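Local structure of peptidoglycan glycosyltransferase (Burkholderia ambifaria, 5UY7) at residues 207-212 / 237-241; 224-230 / 491-497; 259-263 / 388-392; 450-454 / 513-517; 486-492 / 523-529. The protein belongs to the penicillin-binding proteins, with a modelled part that adopts the transpeptidase-domain fold related to the beta-lactamases. All blocks are in the same frame, centred on the assembly; numbering follows the deposited sequence.

Interaction 1: residues 207-212 / 237-241; sequences AYANLK and ALVNY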
# COMPACT_ATOMS: atom_id res chain seq x y z
N ALA A 207 -10.59 -12.93 -7.27
CA ALA A 207 -10.53 -12.20 -6.01
C ALA A 207 -11.50 -12.78 -4.99
O ALA A 207 -11.15 -12.97 -3.82
CB ALA A 207 -10.83 -10.72 -6.26
N TYR A 208 -12.72 -13.08 -5.43
CA TYR A 208 -13.72 -13.63 -4.53
C TYR A 208 -13.29 -14.98 -3.97
O TYR A 208 -13.36 -15.22 -2.75
CB TYR A 208 -15.05 -13.76 -5.27
CG TYR A 208 -16.07 -14.59 -4.56
CD1 TYR A 208 -16.89 -14.03 -3.60
CD2 TYR A 208 -16.23 -15.93 -4.86
CE1 TYR A 208 -17.84 -14.79 -2.95
CE2 TYR A 208 -17.16 -16.70 -4.21
CZ TYR A 208 -17.96 -16.12 -3.26
OH TYR A 208 -18.90 -16.91 -2.62
N ALA A 209 -12.88 -15.90 -4.85
CA ALA A 209 -12.54 -17.25 -4.41
C ALA A 209 -11.39 -17.23 -3.41
O ALA A 209 -11.43 -17.92 -2.38
CB ALA A 209 -12.18 -18.10 -5.62
N ASN A 210 -10.35 -16.44 -3.70
CA ASN A 210 -9.21 -16.42 -2.80
C ASN A 210 -9.54 -15.72 -1.50
O ASN A 210 -9.06 -16.13 -0.43
CB ASN A 210 -8.01 -15.75 -3.49
CG ASN A 210 -7.34 -16.66 -4.48
OD1 ASN A 210 -6.84 -17.72 -4.11
ND2 ASN A 210 -7.31 -16.26 -5.75
N LEU A 211 -10.34 -14.65 -1.56
CA LEU A 211 -10.69 -13.93 -0.34
C LEU A 211 -11.60 -14.76 0.55
O LEU A 211 -11.42 -14.80 1.77
CB LEU A 211 -11.34 -12.59 -0.69
CG LEU A 211 -11.69 -11.70 0.50
CD1 LEU A 211 -10.43 -11.22 1.21
CD2 LEU A 211 -12.55 -10.54 -0.01
N LYS A 212 -12.57 -15.44 -0.06
CA LYS A 212 -13.46 -16.32 0.70
C LYS A 212 -12.67 -17.40 1.41
O LYS A 212 -12.88 -17.67 2.60
CB LYS A 212 -14.50 -16.94 -0.25
CG LYS A 212 -15.45 -17.94 0.39
CD LYS A 212 -16.50 -18.40 -0.62
CE LYS A 212 -17.52 -19.36 -0.02
NZ LYS A 212 -16.90 -20.65 0.38
N ALA A 237 -11.57 -5.85 -10.19
CA ALA A 237 -12.26 -6.66 -9.20
C ALA A 237 -12.47 -5.82 -7.96
O ALA A 237 -11.62 -5.01 -7.59
CB ALA A 237 -11.47 -7.93 -8.85
N LEU A 238 -13.61 -6.02 -7.31
CA LEU A 238 -13.94 -5.29 -6.09
C LEU A 238 -14.85 -6.21 -5.28
O LEU A 238 -15.99 -6.42 -5.68
CB LEU A 238 -14.63 -3.97 -6.44
CG LEU A 238 -14.98 -2.93 -5.37
CD1 LEU A 238 -13.76 -2.15 -4.98
CD2 LEU A 238 -16.06 -1.99 -5.90
N VAL A 239 -14.32 -6.80 -4.21
CA VAL A 239 -15.03 -7.86 -3.49
C VAL A 239 -15.04 -7.55 -2.00
O VAL A 239 -14.00 -7.27 -1.40
CB VAL A 239 -14.38 -9.24 -3.73
CG1 VAL A 239 -15.15 -10.33 -2.95
CG2 VAL A 239 -14.38 -9.56 -5.20
N ASN A 240 -16.23 -7.63 -1.39
CA ASN A 240 -16.39 -7.70 0.05
C ASN A 240 -16.88 -9.10 0.40
O ASN A 240 -17.81 -9.59 -0.24
CB ASN A 240 -17.40 -6.67 0.55
CG ASN A 240 -16.93 -5.25 0.33
OD1 ASN A 240 -16.12 -4.74 1.09
ND2 ASN A 240 -17.45 -4.61 -0.71
N TYR A 241 -16.25 -9.72 1.39
CA TYR A 241 -16.71 -11.02 1.88
C TYR A 241 -16.80 -11.01 3.40
O TYR A 241 -15.77 -10.82 4.08
CB TYR A 241 -15.81 -12.16 1.41
CG TYR A 241 -16.50 -13.48 1.62
CD1 TYR A 241 -17.41 -13.96 0.68
CD2 TYR A 241 -16.32 -14.21 2.78
CE1 TYR A 241 -18.09 -15.15 0.88
CE2 TYR A 241 -16.99 -15.40 2.99
CZ TYR A 241 -17.87 -15.86 2.04
OH TYR A 241 -18.54 -17.04 2.24

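Interaction 2: residues 224-230 / 491-497; sequences AAMVVDV and RIVVAVS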
# COMPACT_ATOMS: atom_id res chain seq x y z
N ALA A 224 -11.76 -7.97 2.33
CA ALA A 224 -11.94 -7.11 1.18
C ALA A 224 -10.77 -7.30 0.22
O ALA A 224 -9.64 -7.54 0.65
CB ALA A 224 -12.03 -5.64 1.59
N ALA A 225 -11.05 -7.20 -1.07
CA ALA A 225 -9.98 -7.27 -2.06
C ALA A 225 -10.36 -6.43 -3.27
O ALA A 225 -11.52 -6.43 -3.69
CB ALA A 225 -9.72 -8.71 -2.50
N MET A 226 -9.38 -5.73 -3.85
CA MET A 226 -9.66 -5.09 -5.12
C MET A 226 -8.42 -5.14 -5.99
O MET A 226 -7.29 -5.25 -5.51
CB MET A 226 -10.17 -3.64 -4.96
CG MET A 226 -9.22 -2.62 -4.40
SD MET A 226 -10.05 -1.01 -4.21
CE MET A 226 -9.97 -0.33 -5.86
N VAL A 227 -8.67 -5.12 -7.29
CA VAL A 227 -7.63 -5.20 -8.31
C VAL A 227 -7.84 -4.03 -9.26
O VAL A 227 -8.96 -3.82 -9.74
CB VAL A 227 -7.67 -6.54 -9.07
CG1 VAL A 227 -6.54 -6.61 -10.10
CG2 VAL A 227 -7.57 -7.71 -8.10
N VAL A 228 -6.78 -3.26 -9.50
CA VAL A 228 -6.85 -2.07 -10.35
C VAL A 228 -5.89 -2.25 -11.52
O VAL A 228 -4.73 -2.63 -11.34
CB VAL A 228 -6.48 -0.80 -9.56
CG1 VAL A 228 -6.57 0.42 -10.48
CG2 VAL A 228 -7.40 -0.63 -8.35
N ASP A 229 -6.38 -1.94 -12.73
CA ASP A 229 -5.51 -1.89 -13.90
C ASP A 229 -4.65 -0.62 -13.85
O ASP A 229 -5.17 0.49 -13.85
CB ASP A 229 -6.36 -1.92 -15.17
CG ASP A 229 -5.52 -1.85 -16.44
OD1 ASP A 229 -4.70 -2.76 -16.66
OD2 ASP A 229 -5.69 -0.90 -17.23
N VAL A 230 -3.32 -0.81 -13.82
CA VAL A 230 -2.40 0.32 -13.67
C VAL A 230 -2.51 1.29 -14.84
O VAL A 230 -2.44 2.52 -14.66
CB VAL A 230 -0.96 -0.21 -13.51
CG1 VAL A 230 0.05 0.93 -13.57
CG2 VAL A 230 -0.84 -0.95 -12.19
N ARG A 491 1.33 -4.23 -14.11
CA ARG A 491 0.05 -4.20 -14.80
C ARG A 491 -1.12 -3.99 -13.85
O ARG A 491 -2.11 -3.35 -14.24
CB ARG A 491 -0.15 -5.52 -15.55
CG ARG A 491 -1.47 -5.62 -16.27
CD ARG A 491 -1.32 -6.40 -17.55
NE ARG A 491 -2.62 -6.61 -18.18
CZ ARG A 491 -2.80 -7.39 -19.23
NH1 ARG A 491 -1.77 -8.03 -19.76
NH2 ARG A 491 -4.01 -7.54 -19.75
N ILE A 492 -1.02 -4.50 -12.62
CA ILE A 492 -2.12 -4.41 -11.67
C ILE A 492 -1.61 -3.94 -10.32
O ILE A 492 -0.44 -4.14 -9.96
CB ILE A 492 -2.87 -5.75 -11.51
CG1 ILE A 492 -1.92 -6.83 -10.96
CG2 ILE A 492 -3.50 -6.16 -12.84
CD1 ILE A 492 -2.61 -8.19 -10.74
N VAL A 493 -2.50 -3.30 -9.58
CA VAL A 493 -2.35 -3.10 -8.14
C VAL A 493 -3.37 -4.00 -7.47
O VAL A 493 -4.51 -4.08 -7.92
CB VAL A 493 -2.57 -1.63 -7.75
CG1 VAL A 493 -2.87 -1.52 -6.26
CG2 VAL A 493 -1.35 -0.82 -8.12
N VAL A 494 -2.94 -4.72 -6.44
CA VAL A 494 -3.82 -5.61 -5.68
C VAL A 494 -3.81 -5.16 -4.23
O VAL A 494 -2.74 -5.04 -3.62
CB VAL A 494 -3.38 -7.08 -5.79
CG1 VAL A 494 -4.25 -7.97 -4.89
CG2 VAL A 494 -3.46 -7.54 -7.24
N ALA A 495 -5.00 -4.96 -3.66
CA ALA A 495 -5.14 -4.52 -2.28
C ALA A 495 -6.05 -5.50 -1.57
O ALA A 495 -7.14 -5.81 -2.06
CB ALA A 495 -5.73 -3.10 -2.22
N VAL A 496 -5.60 -6.01 -0.42
CA VAL A 496 -6.38 -6.98 0.34
C VAL A 496 -6.43 -6.56 1.81
O VAL A 496 -5.51 -5.91 2.33
CB VAL A 496 -5.82 -8.41 0.21
CG1 VAL A 496 -5.84 -8.88 -1.24
CG2 VAL A 496 -4.40 -8.50 0.79
N SER A 497 -7.51 -6.94 2.47
CA SER A 497 -7.60 -6.72 3.91
C SER A 497 -8.43 -7.84 4.53
O SER A 497 -9.48 -8.21 4.00
CB SER A 497 -8.23 -5.36 4.21
OG SER A 497 -8.01 -5.02 5.57
O HOH W 1 -2.12 -1.99 -16.79
O HOH W 2 -4.89 -5.48 -16.85

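Interaction 3: residues 259-263 / 388-392; sequences NRILT and VSLFQ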
# COMPACT_ATOMS: atom_id res chain seq x y z
N ASN A 259 -20.59 -0.69 1.25
CA ASN A 259 -19.42 -1.23 0.57
C ASN A 259 -18.20 -0.91 1.43
O ASN A 259 -17.63 0.18 1.35
CB ASN A 259 -19.30 -0.65 -0.84
CG ASN A 259 -18.29 -1.38 -1.69
OD1 ASN A 259 -17.20 -1.71 -1.24
ND2 ASN A 259 -18.66 -1.65 -2.94
N ARG A 260 -17.81 -1.88 2.27
CA ARG A 260 -16.79 -1.62 3.29
C ARG A 260 -15.45 -1.21 2.69
O ARG A 260 -14.69 -0.47 3.33
CB ARG A 260 -16.62 -2.86 4.17
CG ARG A 260 -17.89 -3.25 4.91
CD ARG A 260 -17.65 -4.36 5.91
NE ARG A 260 -17.19 -5.60 5.29
CZ ARG A 260 -17.99 -6.48 4.69
NH1 ARG A 260 -19.29 -6.26 4.60
NH2 ARG A 260 -17.48 -7.58 4.16
N ILE A 261 -15.13 -1.67 1.48
CA ILE A 261 -13.90 -1.24 0.81
C ILE A 261 -13.85 0.28 0.72
O ILE A 261 -12.78 0.89 0.82
CB ILE A 261 -13.79 -1.87 -0.59
CG1 ILE A 261 -13.60 -3.38 -0.48
CG2 ILE A 261 -12.63 -1.24 -1.37
CD1 ILE A 261 -13.42 -4.06 -1.83
N LEU A 262 -15.01 0.91 0.54
CA LEU A 262 -15.09 2.36 0.40
C LEU A 262 -15.47 3.07 1.69
O LEU A 262 -15.12 4.25 1.86
CB LEU A 262 -16.12 2.72 -0.68
CG LEU A 262 -15.66 2.36 -2.09
CD1 LEU A 262 -16.82 1.77 -2.88
CD2 LEU A 262 -15.11 3.60 -2.78
N THR A 263 -16.16 2.40 2.61
CA THR A 263 -16.70 3.10 3.76
C THR A 263 -15.90 2.90 5.04
O THR A 263 -15.91 3.77 5.91
CB THR A 263 -18.15 2.68 4.01
OG1 THR A 263 -18.21 1.28 4.32
CG2 THR A 263 -19.01 2.96 2.78
N VAL A 388 -7.53 5.80 6.65
CA VAL A 388 -7.72 5.63 5.21
C VAL A 388 -8.68 4.47 4.99
O VAL A 388 -8.87 3.63 5.87
CB VAL A 388 -6.40 5.33 4.48
CG1 VAL A 388 -5.35 6.40 4.78
CG2 VAL A 388 -5.88 3.94 4.90
N SER A 389 -9.27 4.41 3.80
CA SER A 389 -9.99 3.22 3.36
C SER A 389 -9.06 2.37 2.50
O SER A 389 -8.05 2.84 1.99
CB SER A 389 -11.23 3.59 2.54
OG SER A 389 -10.83 4.19 1.31
N LEU A 390 -9.44 1.10 2.32
CA LEU A 390 -8.64 0.25 1.43
C LEU A 390 -8.68 0.77 -0.00
O LEU A 390 -7.66 0.72 -0.71
CB LEU A 390 -9.13 -1.20 1.48
CG LEU A 390 -8.23 -2.20 0.74
CD1 LEU A 390 -6.88 -2.32 1.43
CD2 LEU A 390 -8.93 -3.56 0.67
N PHE A 391 -9.83 1.30 -0.43
CA PHE A 391 -9.92 1.92 -1.75
C PHE A 391 -8.88 3.02 -1.90
O PHE A 391 -8.17 3.09 -2.92
CB PHE A 391 -11.33 2.47 -1.98
CG PHE A 391 -11.56 2.99 -3.38
CD1 PHE A 391 -11.14 4.26 -3.75
CD2 PHE A 391 -12.20 2.19 -4.32
CE1 PHE A 391 -11.35 4.72 -5.05
CE2 PHE A 391 -12.42 2.66 -5.61
CZ PHE A 391 -11.99 3.92 -5.97
N GLN A 392 -8.78 3.90 -0.90
CA GLN A 392 -7.81 4.99 -0.98
C GLN A 392 -6.39 4.46 -1.09
O GLN A 392 -5.57 5.04 -1.82
CB GLN A 392 -7.94 5.89 0.24
CG GLN A 392 -9.11 6.85 0.17
CD GLN A 392 -9.27 7.62 1.47
OE1 GLN A 392 -8.93 7.12 2.53
NE2 GLN A 392 -9.77 8.85 1.38
O HOH W 3 -11.76 -0.03 3.67
O HOH W 4 -13.02 5.71 0.81

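Interaction 4: residues 450-454 / 513-517; sequences DAAVP and GPVFS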
# COMPACT_ATOMS: atom_id res chain seq x y z
N ASP A 450 5.78 -14.15 2.62
CA ASP A 450 4.55 -14.85 2.29
C ASP A 450 3.75 -14.13 1.21
O ASP A 450 2.75 -14.70 0.74
CB ASP A 450 3.67 -15.02 3.54
CG ASP A 450 4.21 -16.08 4.49
OD1 ASP A 450 5.29 -16.65 4.21
OD2 ASP A 450 3.54 -16.36 5.50
N ALA A 451 4.14 -12.92 0.82
CA ALA A 451 3.49 -12.22 -0.27
C ALA A 451 4.19 -12.44 -1.61
O ALA A 451 3.71 -11.94 -2.63
CB ALA A 451 3.42 -10.72 0.03
N ALA A 452 5.31 -13.16 -1.61
CA ALA A 452 5.96 -13.50 -2.87
C ALA A 452 5.02 -14.31 -3.75
O ALA A 452 4.17 -15.06 -3.27
CB ALA A 452 7.23 -14.31 -2.60
N VAL A 453 5.21 -14.16 -5.06
CA VAL A 453 4.41 -14.84 -6.08
C VAL A 453 5.33 -15.69 -6.94
O VAL A 453 6.11 -15.15 -7.74
CB VAL A 453 3.65 -13.82 -6.95
CG1 VAL A 453 2.91 -14.52 -8.09
CG2 VAL A 453 2.70 -12.98 -6.11
N PRO A 454 5.30 -17.02 -6.81
CA PRO A 454 6.19 -17.87 -7.61
C PRO A 454 6.06 -17.56 -9.09
O PRO A 454 4.95 -17.53 -9.65
CB PRO A 454 5.71 -19.29 -7.28
CG PRO A 454 5.12 -19.15 -5.88
CD PRO A 454 4.47 -17.79 -5.87
N GLY A 513 -0.62 -11.37 3.30
CA GLY A 513 0.33 -11.61 2.24
C GLY A 513 -0.07 -12.73 1.29
O GLY A 513 -0.05 -12.56 0.06
N PRO A 514 -0.43 -13.89 1.82
CA PRO A 514 -0.82 -15.00 0.93
C PRO A 514 -2.06 -14.70 0.11
O PRO A 514 -2.20 -15.26 -0.98
CB PRO A 514 -1.06 -16.16 1.90
CG PRO A 514 -0.16 -15.84 3.06
CD PRO A 514 -0.27 -14.36 3.21
N VAL A 515 -2.97 -13.85 0.60
CA VAL A 515 -4.13 -13.47 -0.19
C VAL A 515 -3.70 -12.59 -1.36
O VAL A 515 -4.14 -12.77 -2.50
CB VAL A 515 -5.18 -12.76 0.68
CG1 VAL A 515 -6.46 -12.57 -0.14
CG2 VAL A 515 -5.44 -13.55 1.94
N PHE A 516 -2.86 -11.58 -1.07
CA PHE A 516 -2.27 -10.79 -2.15
C PHE A 516 -1.59 -11.70 -3.17
O PHE A 516 -1.79 -11.57 -4.39
CB PHE A 516 -1.26 -9.78 -1.59
CG PHE A 516 -0.34 -9.22 -2.65
CD1 PHE A 516 -0.71 -8.11 -3.40
CD2 PHE A 516 0.89 -9.83 -2.92
CE1 PHE A 516 0.11 -7.60 -4.38
CE2 PHE A 516 1.72 -9.33 -3.92
CZ PHE A 516 1.33 -8.21 -4.64
N SER A 517 -0.77 -12.63 -2.68
CA SER A 517 0.02 -13.48 -3.57
C SER A 517 -0.89 -14.30 -4.47
O SER A 517 -0.66 -14.40 -5.68
CB SER A 517 0.93 -14.39 -2.77
OG SER A 517 1.52 -15.36 -3.61

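Interaction 5: residues 486-492 / 523-529; sequences PMPNPRI and TMRALNV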
# COMPACT_ATOMS: atom_id res chain seq x y z
N PRO A 486 3.44 -7.19 -12.61
CA PRO A 486 4.76 -7.71 -12.28
C PRO A 486 5.76 -6.56 -12.29
O PRO A 486 5.56 -5.60 -13.03
CB PRO A 486 5.05 -8.69 -13.42
CG PRO A 486 4.35 -8.08 -14.60
CD PRO A 486 3.16 -7.30 -14.06
N MET A 487 6.79 -6.66 -11.51
CA MET A 487 7.84 -5.65 -11.61
C MET A 487 8.74 -5.98 -12.80
O MET A 487 8.85 -7.15 -13.20
CB MET A 487 8.65 -5.63 -10.32
CG MET A 487 7.81 -5.34 -9.07
SD MET A 487 7.18 -3.64 -9.07
CE MET A 487 6.99 -3.41 -7.29
N PRO A 488 9.41 -4.97 -13.38
CA PRO A 488 9.46 -3.58 -12.91
C PRO A 488 8.36 -2.68 -13.46
O PRO A 488 8.29 -1.51 -13.05
CB PRO A 488 10.80 -3.10 -13.43
CG PRO A 488 10.91 -3.80 -14.74
CD PRO A 488 10.31 -5.18 -14.52
N ASN A 489 7.54 -3.19 -14.38
CA ASN A 489 6.49 -2.39 -15.03
C ASN A 489 5.14 -3.01 -14.72
O ASN A 489 4.59 -3.77 -15.54
CB ASN A 489 6.74 -2.29 -16.53
CG ASN A 489 8.05 -1.62 -16.85
OD1 ASN A 489 8.39 -0.58 -16.26
ND2 ASN A 489 8.82 -2.21 -17.75
N PRO A 490 4.55 -2.69 -13.58
CA PRO A 490 3.36 -3.45 -13.15
C PRO A 490 2.15 -3.19 -14.02
O PRO A 490 1.95 -2.11 -14.59
CB PRO A 490 3.12 -2.98 -11.71
CG PRO A 490 3.95 -1.75 -11.54
CD PRO A 490 5.07 -1.81 -12.52
N ARG A 491 1.33 -4.23 -14.11
CA ARG A 491 0.05 -4.20 -14.80
C ARG A 491 -1.12 -3.99 -13.85
O ARG A 491 -2.11 -3.35 -14.24
CB ARG A 491 -0.15 -5.52 -15.55
CG ARG A 491 -1.47 -5.62 -16.27
CD ARG A 491 -1.32 -6.40 -17.55
NE ARG A 491 -2.62 -6.61 -18.18
CZ ARG A 491 -2.80 -7.39 -19.23
NH1 ARG A 491 -1.77 -8.03 -19.76
NH2 ARG A 491 -4.01 -7.54 -19.75
N ILE A 492 -1.02 -4.50 -12.62
CA ILE A 492 -2.12 -4.41 -11.67
C ILE A 492 -1.61 -3.94 -10.32
O ILE A 492 -0.44 -4.14 -9.96
CB ILE A 492 -2.87 -5.75 -11.51
CG1 ILE A 492 -1.92 -6.83 -10.96
CG2 ILE A 492 -3.50 -6.16 -12.84
CD1 ILE A 492 -2.61 -8.19 -10.74
N THR A 523 -4.20 -13.72 -11.20
CA THR A 523 -4.54 -12.71 -12.20
C THR A 523 -3.48 -12.64 -13.30
O THR A 523 -3.83 -12.58 -14.48
CB THR A 523 -4.72 -11.34 -11.53
OG1 THR A 523 -5.80 -11.43 -10.60
CG2 THR A 523 -5.05 -10.27 -12.57
N MET A 524 -2.19 -12.65 -12.93
CA MET A 524 -1.14 -12.74 -13.95
C MET A 524 -1.38 -13.91 -14.89
O MET A 524 -1.31 -13.76 -16.12
CB MET A 524 0.24 -12.90 -13.30
CG MET A 524 0.70 -11.80 -12.39
SD MET A 524 1.27 -10.36 -13.28
CE MET A 524 -0.25 -9.39 -13.31
N ARG A 525 -1.63 -15.09 -14.34
CA ARG A 525 -1.82 -16.26 -15.19
C ARG A 525 -3.03 -16.08 -16.09
O ARG A 525 -2.98 -16.41 -17.28
CB ARG A 525 -1.95 -17.53 -14.34
CG ARG A 525 -0.62 -18.05 -13.79
CD ARG A 525 -0.82 -19.35 -13.00
NE ARG A 525 -1.38 -19.09 -11.67
CZ ARG A 525 -0.65 -18.63 -10.66
NH1 ARG A 525 0.64 -18.40 -10.83
NH2 ARG A 525 -1.22 -18.41 -9.48
N ALA A 526 -4.13 -15.55 -15.54
CA ALA A 526 -5.35 -15.43 -16.33
C ALA A 526 -5.18 -14.44 -17.47
O ALA A 526 -5.83 -14.59 -18.52
CB ALA A 526 -6.52 -15.03 -15.44
N LEU A 527 -4.31 -13.45 -17.30
CA LEU A 527 -4.03 -12.43 -18.30
C LEU A 527 -2.88 -12.80 -19.22
O LEU A 527 -2.47 -11.96 -20.04
CB LEU A 527 -3.73 -11.10 -17.62
CG LEU A 527 -4.90 -10.54 -16.83
CD1 LEU A 527 -4.50 -9.24 -16.17
CD2 LEU A 527 -6.13 -10.35 -17.73
N ASN A 528 -2.36 -14.02 -19.12
CA ASN A 528 -1.25 -14.50 -19.96
C ASN A 528 0.01 -13.67 -19.78
O ASN A 528 0.81 -13.56 -20.72
CB ASN A 528 -1.64 -14.54 -21.44
CG ASN A 528 -2.81 -15.45 -21.71
OD1 ASN A 528 -2.90 -16.56 -21.18
ND2 ASN A 528 -3.71 -15.00 -22.59
N VAL A 529 0.20 -13.09 -18.61
CA VAL A 529 1.47 -12.39 -18.35
C VAL A 529 2.58 -13.42 -18.26
O VAL A 529 2.48 -14.37 -17.48
CB VAL A 529 1.38 -11.58 -17.07
CG1 VAL A 529 2.72 -10.90 -16.79
CG2 VAL A 529 0.23 -10.57 -17.16
O HOH W 5 -0.74 -10.29 -21.34
O HOH W 6 -3.88 -9.92 -21.35

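Interaction 1: residues 207-212 / 237-241
This is a helix-on-sheet packing contact: residues 207-212 of helix 201-217 lie against the edge strand 235-241 of the five-stranded antiparallel sheet. The short axes approach to 8.5 Å and run 30° apart, so helix and strand are roughly aligned; no hydrogen bond joins 207-212 to 237-241, although Leu238 N bonds Gln204 OE1 of the same helix. Contact is made by Ala237, Val239 and Tyr241, every second residue of the strand, whose CA-to-CB bonds point toward the helix. Ala207 CB lies 3.9 Å from both Ala237 CB and Val239 CG2, and Leu211 CD2 is 3.9 Å from Val239 CG1 and from Tyr241 CB. At the Tyr241 end, Lys212 CG sits over one face of the Tyr241 ring, a CH-pi contact 4.0 Å from the centroid, while Lys212 NZ turns to a salt bridge with Glu216. Tyr208 meets Tyr241 obliquely, with ring planes at 72°. Strand 222-229 pairs with 235-241 through backbone bonds such as Val239 with Ala225, and Asn210 touches helix 509-526.

Interaction 2: residues 224-230 / 491-497
A classic beta bulge marks one end of this otherwise regular antiparallel pairing: Arg491 and Ile492 both face Ala485 of strand 477-485, just where strand 492-499 begins. The bulge does not break the bonding: Val230 N, just past strand 222-229, still donates to Arg491 O at 2.8 Å with an angle of 172°. From there the hydrogen-bonded pairs Val228-Val493, Met226-Ala495 and Ala224-Ser497 each carry two backbone bonds, for example Val228 N to Val493 O and Val493 N to Val228 O, both 2.9 Å. Between them the non-hydrogen-bonded pairs add CA-H...O contacts, the closest being Ala225 CA to Ala495 O and Ile492 CA to Val228 O, both 3.2 Å. At the bulge, water 1 joins Asp229 OD1 (2.7 Å) to Arg491 O (2.9 Å), and water 2 joins the same Asp229 OD1 (2.7 Å) to Arg491 NE (2.9 Å); Asp229 OD2 bonds Thr232. These two strands are sequence-distant neighbours inside the central sheet, flanked by 235-241 and 477-485. Helix 390-401 covers the face bearing Ala224 and Met226, and helix 509-526 covers that of Ala225, Ile492 and Val494.

Interaction 3: residues 259-263 / 388-392
A capping box starts helix 390-401 at this contact: Gln392 N donates to Ser389 OG and Ser389 N donates to Gln392 OE1, each at 3.0 Å with angles near 160°. The short helix 260-263 abuts that helix start. Its Ile261 O accepts from Phe391 N at 3.2 Å (159°), a direct use of a backbone NH in the first turn, where no preceding helical carbonyl is available. Leu390 N, one residue earlier, is bonded by water 3 at 2.9 Å, and this water lies 3.0 Å from Arg260 O. Water 4 similarly joins Leu262 O (2.8 Å) to Ser389 OG (2.7 Å), so the capping hydroxyl serves both its own helix and the neighbouring turn. In the transpeptidase fold of this family, helix 390-401 packs on the central sheet, and Phe391 and Ile261 both touch Met226 of strand 222-229. The apolar part of the contact rests on Leu262 CD2, which lies over one face of the Phe391 ring, 3.8 Å from its centroid and 23° off the normal, a CH-pi contact. Ile261 CG2 adds packing on Phe391 CB at 4.0 Å.

Interaction 4: residues 450-454 / 513-517
Ser517 makes the single hydrogen bond of this contact. Its t rotamer (chi1 171°) carries OG from helix 509-526 to the loop carbonyl of Ala452, with Ser517 OG donating to Ala452 O at 2.7 Å. Val453 is likewise t (chi1 175°), which places Val453 CG2 3.6 Å from Ser517 OG and 4.4 Å from Phe516 CE2, beside both side chains. Phe516, with chi1 163° and chi2 87°, turns its ring edge to Ala451 O: Phe516 CE2 lies 3.5 Å from Ala451 O, near the ring plane, and Phe516 CD2 is 4.0 Å from Ala451 CB. Ala451 O is buried here without a hydrogen-bonding partner in the model. At the other end, Asp450 CB meets Pro514 CG at 3.9 Å. Gly513 lets the backbones come close, Ala451 and Gly513 having CA atoms 4.1 Å apart: an ideal CB would stand 3.3 Å from Ala451 N. The helix is kinked here because Pro514 N has no hydrogen to give to the turn before, yet Ser517 N still bonds Gly513 O at 2.8 Å. The loop, which follows helix 428-442 and leads to strand 459-466, packs against the turn 513-517 of helix 509-526, while Phe516 also reaches Val494 and Val496 of strand 492-499 and meets the ring of Phe481 on strand 477-485.

Interaction 5: residues 486-492 / 523-529
A Schellman motif ends helix 509-526 here, with Asn528 at positive phi as its C-prime residue, Val529 N bonded to Met524 O (3.0 Å) and Asn528 N to Arg525 O (3.1 Å). The turn brings Val529 back beside Met524, and together they receive the loop between strands 477-485 and 492-499. The ring of Pro486, which follows a cis peptide bond, is the bump of the loop: Pro486 CD rests 3.7 Å from Met524 SD and Pro486 CG 3.9 Å from Val529 CG1. Ile492, part of the classic bulge with Arg491, sends CD1 into a hollow between Thr523 and Met524, with Ile492 CD1 3.7 Å from both Thr523 CG2 and Met524 CE. The Met524 side chain thus lies between the proline and the isoleucine. On the outer side the extended Arg491 spreads along the helix end, one face of its guanidinium covered by Leu527 CD1, which is 3.8 Å from Arg491 NE. No direct hydrogen bond joins the segments; two waters take that place, water 5 bridging Arg491 NH1 (2.9 Å) to Leu527 O (2.7 Å) and water 6 bridging Arg491 NH2 (2.9 Å) to Leu527 O (2.8 Å).

Interaction 2 is the shared core, touching the other four. Interaction 1 continues its sheet, Val239 N lying 2.9 Å from Ala225 O, and interaction 5 shares Arg491 and Ile492 with it. Interaction 3 packs on one face, with Ala224 CB 3.4 Å from Ile261 CG1, and interaction 4 on the other, with Val496 CG1 3.9 Å from Val515 CG1; the centres of 3 and 4 are about 21 Å apart. Interactions 4 and 5 use separate parts of helix 509-526, the latter at its C-terminal end. Ser270 and Lys273 (SxxK), Ser324 (SxN-type) and Lys461 (K(T/S)G-type) form a pattern consistent with a penicillin-binding-protein active site, outside all five contacts.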